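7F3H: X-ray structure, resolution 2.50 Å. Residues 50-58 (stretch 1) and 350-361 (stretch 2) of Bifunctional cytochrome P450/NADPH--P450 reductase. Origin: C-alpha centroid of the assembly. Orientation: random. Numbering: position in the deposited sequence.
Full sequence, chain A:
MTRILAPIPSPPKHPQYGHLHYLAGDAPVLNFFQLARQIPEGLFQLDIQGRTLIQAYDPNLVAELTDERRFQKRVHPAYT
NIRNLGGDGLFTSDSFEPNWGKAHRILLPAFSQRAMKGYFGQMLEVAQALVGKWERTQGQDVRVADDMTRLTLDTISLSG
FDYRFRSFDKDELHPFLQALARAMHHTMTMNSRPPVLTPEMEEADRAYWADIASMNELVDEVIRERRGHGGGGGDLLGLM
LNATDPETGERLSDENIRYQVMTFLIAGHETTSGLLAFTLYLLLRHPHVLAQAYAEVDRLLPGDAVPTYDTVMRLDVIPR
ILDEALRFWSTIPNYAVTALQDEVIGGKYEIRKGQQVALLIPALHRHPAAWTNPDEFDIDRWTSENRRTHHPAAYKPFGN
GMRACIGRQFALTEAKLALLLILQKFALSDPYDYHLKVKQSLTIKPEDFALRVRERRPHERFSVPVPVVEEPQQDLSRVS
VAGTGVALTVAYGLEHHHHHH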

# COMPACT_ATOMS: atom_id res chain seq x y z
N GLY A 50 6.04 0.04 -28.03
CA GLY A 50 6.37 1.35 -28.53
C GLY A 50 7.41 2.00 -27.63
O GLY A 50 8.47 2.44 -28.07
N ARG A 51 7.04 2.10 -26.35
CA ARG A 51 7.82 2.77 -25.32
C ARG A 51 9.11 2.08 -24.86
O ARG A 51 9.38 0.90 -25.08
N THR A 52 9.89 2.92 -24.16
CA THR A 52 11.04 2.55 -23.34
C THR A 52 10.65 2.41 -21.87
O THR A 52 10.12 3.35 -21.28
N LEU A 53 10.96 1.26 -21.26
CA LEU A 53 10.80 1.08 -19.82
C LEU A 53 12.17 1.10 -19.16
O LEU A 53 13.09 0.41 -19.61
N ILE A 54 12.34 1.96 -18.15
CA ILE A 54 13.60 2.07 -17.42
C ILE A 54 13.35 1.71 -15.96
O ILE A 54 12.36 2.17 -15.36
N GLN A 55 14.24 0.87 -15.40
CA GLN A 55 14.17 0.42 -14.01
C GLN A 55 15.41 0.85 -13.23
O GLN A 55 16.54 0.61 -13.69
N ALA A 56 15.21 1.47 -12.06
CA ALA A 56 16.32 1.97 -11.24
C ALA A 56 16.28 1.43 -9.83
O ALA A 56 15.23 1.46 -9.18
N TYR A 57 17.45 1.02 -9.32
CA TYR A 57 17.59 0.38 -8.01
C TYR A 57 18.93 0.65 -7.30
O TYR A 57 19.08 0.28 -6.14
N ASP A 58 19.90 1.26 -8.00
CA ASP A 58 21.13 1.72 -7.33
C ASP A 58 20.80 2.82 -6.33
O ASP A 58 20.15 3.81 -6.71
N GLU A 350 21.68 9.28 -19.59
CA GLU A 350 20.74 10.34 -19.95
C GLU A 350 19.30 9.87 -19.75
O GLU A 350 18.98 8.72 -20.04
N ILE A 351 18.49 10.72 -19.13
CA ILE A 351 17.05 10.55 -19.02
C ILE A 351 16.40 11.76 -19.66
O ILE A 351 16.49 12.87 -19.14
N ARG A 352 15.76 11.55 -20.81
CA ARG A 352 15.15 12.65 -21.56
C ARG A 352 13.93 13.23 -20.86
O ARG A 352 13.23 12.55 -20.11
N LYS A 353 13.71 14.53 -21.08
CA LYS A 353 12.47 15.15 -20.61
C LYS A 353 11.27 14.27 -20.94
O LYS A 353 11.09 13.84 -22.09
N GLY A 354 10.45 14.00 -19.92
CA GLY A 354 9.26 13.19 -20.06
C GLY A 354 9.47 11.69 -19.92
O GLY A 354 8.49 10.98 -19.67
N GLN A 355 10.70 11.20 -19.98
CA GLN A 355 10.95 9.78 -19.77
C GLN A 355 10.62 9.39 -18.33
O GLN A 355 11.01 10.10 -17.39
N GLN A 356 9.84 8.32 -18.16
CA GLN A 356 9.59 7.72 -16.85
C GLN A 356 10.76 6.84 -16.41
O GLN A 356 11.31 6.08 -17.22
N VAL A 357 11.10 6.89 -15.13
CA VAL A 357 12.02 5.94 -14.51
C VAL A 357 11.32 5.30 -13.33
O VAL A 357 10.85 6.00 -12.43
N ALA A 358 11.13 3.98 -13.40
CA ALA A 358 10.53 3.24 -12.30
C ALA A 358 11.57 2.97 -11.21
O ALA A 358 12.70 2.55 -11.50
N LEU A 359 11.20 3.22 -9.96
CA LEU A 359 12.01 2.76 -8.83
C LEU A 359 11.73 1.28 -8.56
O LEU A 359 10.63 0.91 -8.12
N LEU A 360 12.74 0.43 -8.77
CA LEU A 360 12.55 -1.01 -8.58
C LEU A 360 12.74 -1.35 -7.09
O LEU A 360 13.78 -1.85 -6.65
N ILE A 361 11.65 -1.12 -6.34
CA ILE A 361 11.72 -1.15 -4.87
C ILE A 361 12.29 -2.45 -4.32
O ILE A 361 13.15 -2.39 -3.43

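Stretch 2 enters the contact at the end of a strand that begins earlier in the chain, and its first side chains barely reach stretch 1. Glu-350 stays out of reach, its charge paired loosely with Arg-352 in a long salt bridge. Ile-351 (m, m) sets off sideways, yet its tip comes round so that its CD1 lies 4.3 Å from CD1 of Ile-54. A type II turn from Arg-352 to Gln-355 then reverses the chain, closed by the backbone bond from Gln-355 N to Arg-352 O at 2.9 Å. Arg-352 and Lys-353 take no part in the packing. Gly-354 sits at backbone angles where a CB would jam against the preceding carbonyl, so the turn itself calls for glycine.

Gln-355 supplies the polar side-chain contact. From a t, p start its end bends back toward stretch 1, and its amide serves two carbonyls: NE2 of Gln-355 donates to Thr-52 O at 3.2 Å and to its own neighbour, Gln-356 O, at 2.8 Å. CG of Gln-355 rests 3.6 Å from CD1 of Ile-54. That isoleucine (m, t) points toward stretch 2 and is thus shared between Ile-351, Gln-355 and Val-357.

Gln-356 (m, t) begins the strand; the parallel pairing starts at Ala-358. NE2 of Gln-356 lies 3.5 Å from NH2 of Arg-51, but both are donors, so this is proximity without a hydrogen bond. Its carbonyl is more useful: water 1 donates to Gln-356 O at 3.1 Å and accepts from Ile-54 N at 2.8 Å, bridging the strands where no direct backbone bond is made.

Val-357 (t) points sideways, its CG1 4.1 Å from CG2 of Ile-54 and 3.7 Å from CB of Ala-56. Ala-358 then locks the register through both its backbone N and its backbone O, the N donating to Ile-54 O at 2.9 Å and the O accepting from Ala-56 N at 2.8 Å. Its methyl shares a sheet face with Gln-55 (m, m), whose folded side chain comes close to it. Leu-359 (m, t) lies on the face of Ala-56, but its side chain contributes little; CA of Leu-359 instead approaches Ala-56 O at 3.5 Å in a CA-H...O contact.

Leu-360 (t, p) finishes the ladder at the N-cap of a helix. Its N donates to Ala-56 O at 2.7 Å, while its side chain points toward stretch 1 and brings CD2 to 3.8 Å from CD1 of Tyr-57 (p). Ile-361 turns away. The rule is compact: backbone bonds fix the register.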

# COMPACT_ATOMS: atom_id res chain seq x y z
CB ARG A 51 7.06 2.91 -24.03
CG ARG A 51 6.38 4.11 -23.60
CD ARG A 51 6.26 3.37 -22.30
NE ARG A 51 6.82 3.94 -21.10
CZ ARG A 51 6.66 3.37 -19.90
NH1 ARG A 51 5.96 2.24 -19.78
NH2 ARG A 51 7.26 3.90 -18.84
CB THR A 52 12.12 3.63 -23.47
OG1 THR A 52 12.51 3.75 -24.84
CG2 THR A 52 13.32 3.27 -22.58
CB LEU A 53 10.05 -0.22 -19.48
CG LEU A 53 9.61 -0.50 -18.01
CD1 LEU A 53 8.61 0.53 -17.48
CD2 LEU A 53 9.00 -1.89 -17.87
CB ILE A 54 14.21 3.48 -17.55
CG1 ILE A 54 14.32 3.83 -19.03
CG2 ILE A 54 15.56 3.57 -16.85
CD1 ILE A 54 14.92 5.16 -19.30
CB GLN A 55 14.01 -1.10 -13.94
CG GLN A 55 12.69 -1.64 -14.53
CD GLN A 55 11.52 -1.46 -13.59
OE1 GLN A 55 11.68 -1.18 -12.40
NE2 GLN A 55 10.33 -1.66 -14.12
CB ALA A 56 16.32 3.47 -11.16
CB TYR A 57 17.32 -1.13 -8.18
CG TYR A 57 18.08 -1.77 -9.32
CD1 TYR A 57 17.59 -1.69 -10.63
CD2 TYR A 57 19.26 -2.49 -9.10
CE1 TYR A 57 18.27 -2.24 -11.68
CE2 TYR A 57 19.94 -3.06 -10.16
CZ TYR A 57 19.44 -2.92 -11.45
OH TYR A 57 20.09 -3.49 -12.51
CB ASP A 58 22.14 2.26 -8.35
CG ASP A 58 23.47 2.67 -7.70
OD1 ASP A 58 24.27 1.77 -7.42
OD2 ASP A 58 23.73 3.87 -7.49
CB GLU A 350 20.91 10.82 -21.38
CG GLU A 350 20.14 12.14 -21.58
CD GLU A 350 20.14 12.65 -23.00
OE1 GLU A 350 21.22 12.62 -23.65
OE2 GLU A 350 19.06 13.08 -23.47
CB ILE A 351 16.61 10.40 -17.55
CG1 ILE A 351 17.54 9.41 -16.82
CG2 ILE A 351 15.13 10.01 -17.49
CD1 ILE A 351 17.54 7.97 -17.36
CB ARG A 352 14.78 12.16 -22.95
CG ARG A 352 15.98 11.71 -23.75
CD ARG A 352 15.55 11.23 -25.11
NE ARG A 352 16.59 11.50 -26.09
CZ ARG A 352 16.77 12.66 -26.70
NH1 ARG A 352 15.96 13.69 -26.45
NH2 ARG A 352 17.77 12.79 -27.56
CB LYS A 353 12.30 16.54 -21.22
CG LYS A 353 11.22 17.36 -20.53
CD LYS A 353 10.87 18.63 -21.28
CE LYS A 353 10.03 19.56 -20.41
NZ LYS A 353 9.30 20.60 -21.18
CB GLN A 355 12.41 9.44 -20.11
CG GLN A 355 12.81 8.01 -19.87
CD GLN A 355 11.96 7.00 -20.68
OE1 GLN A 355 11.90 7.07 -21.92
NE2 GLN A 355 11.35 6.05 -19.97
CB GLN A 356 8.34 6.84 -16.88
CG GLN A 356 7.02 7.56 -16.80
CD GLN A 356 5.86 6.60 -16.71
OE1 GLN A 356 5.65 5.96 -15.69
NE2 GLN A 356 5.13 6.46 -17.81
CB VAL A 357 13.33 6.60 -14.06
CG1 VAL A 357 14.26 5.54 -13.45
CG2 VAL A 357 13.97 7.32 -15.22
CB ALA A 358 9.91 1.94 -12.83
CB LEU A 359 11.73 3.58 -7.57
CG LEU A 359 11.65 5.10 -7.66
CD1 LEU A 359 11.44 5.67 -6.29
CD2 LEU A 359 12.93 5.65 -8.23
CB LEU A 360 13.51 -1.77 -9.49
CG LEU A 360 13.36 -3.28 -9.56
CD1 LEU A 360 11.94 -3.71 -10.00
CD2 LEU A 360 14.44 -3.86 -10.47
CB ILE A 361 10.34 -0.83 -4.27
CG1 ILE A 361 9.82 0.56 -4.68
CG2 ILE A 361 10.35 -0.94 -2.75
CD1 ILE A 361 10.68 1.77 -4.16
O HOH W 1 9.98 3.33 -17.33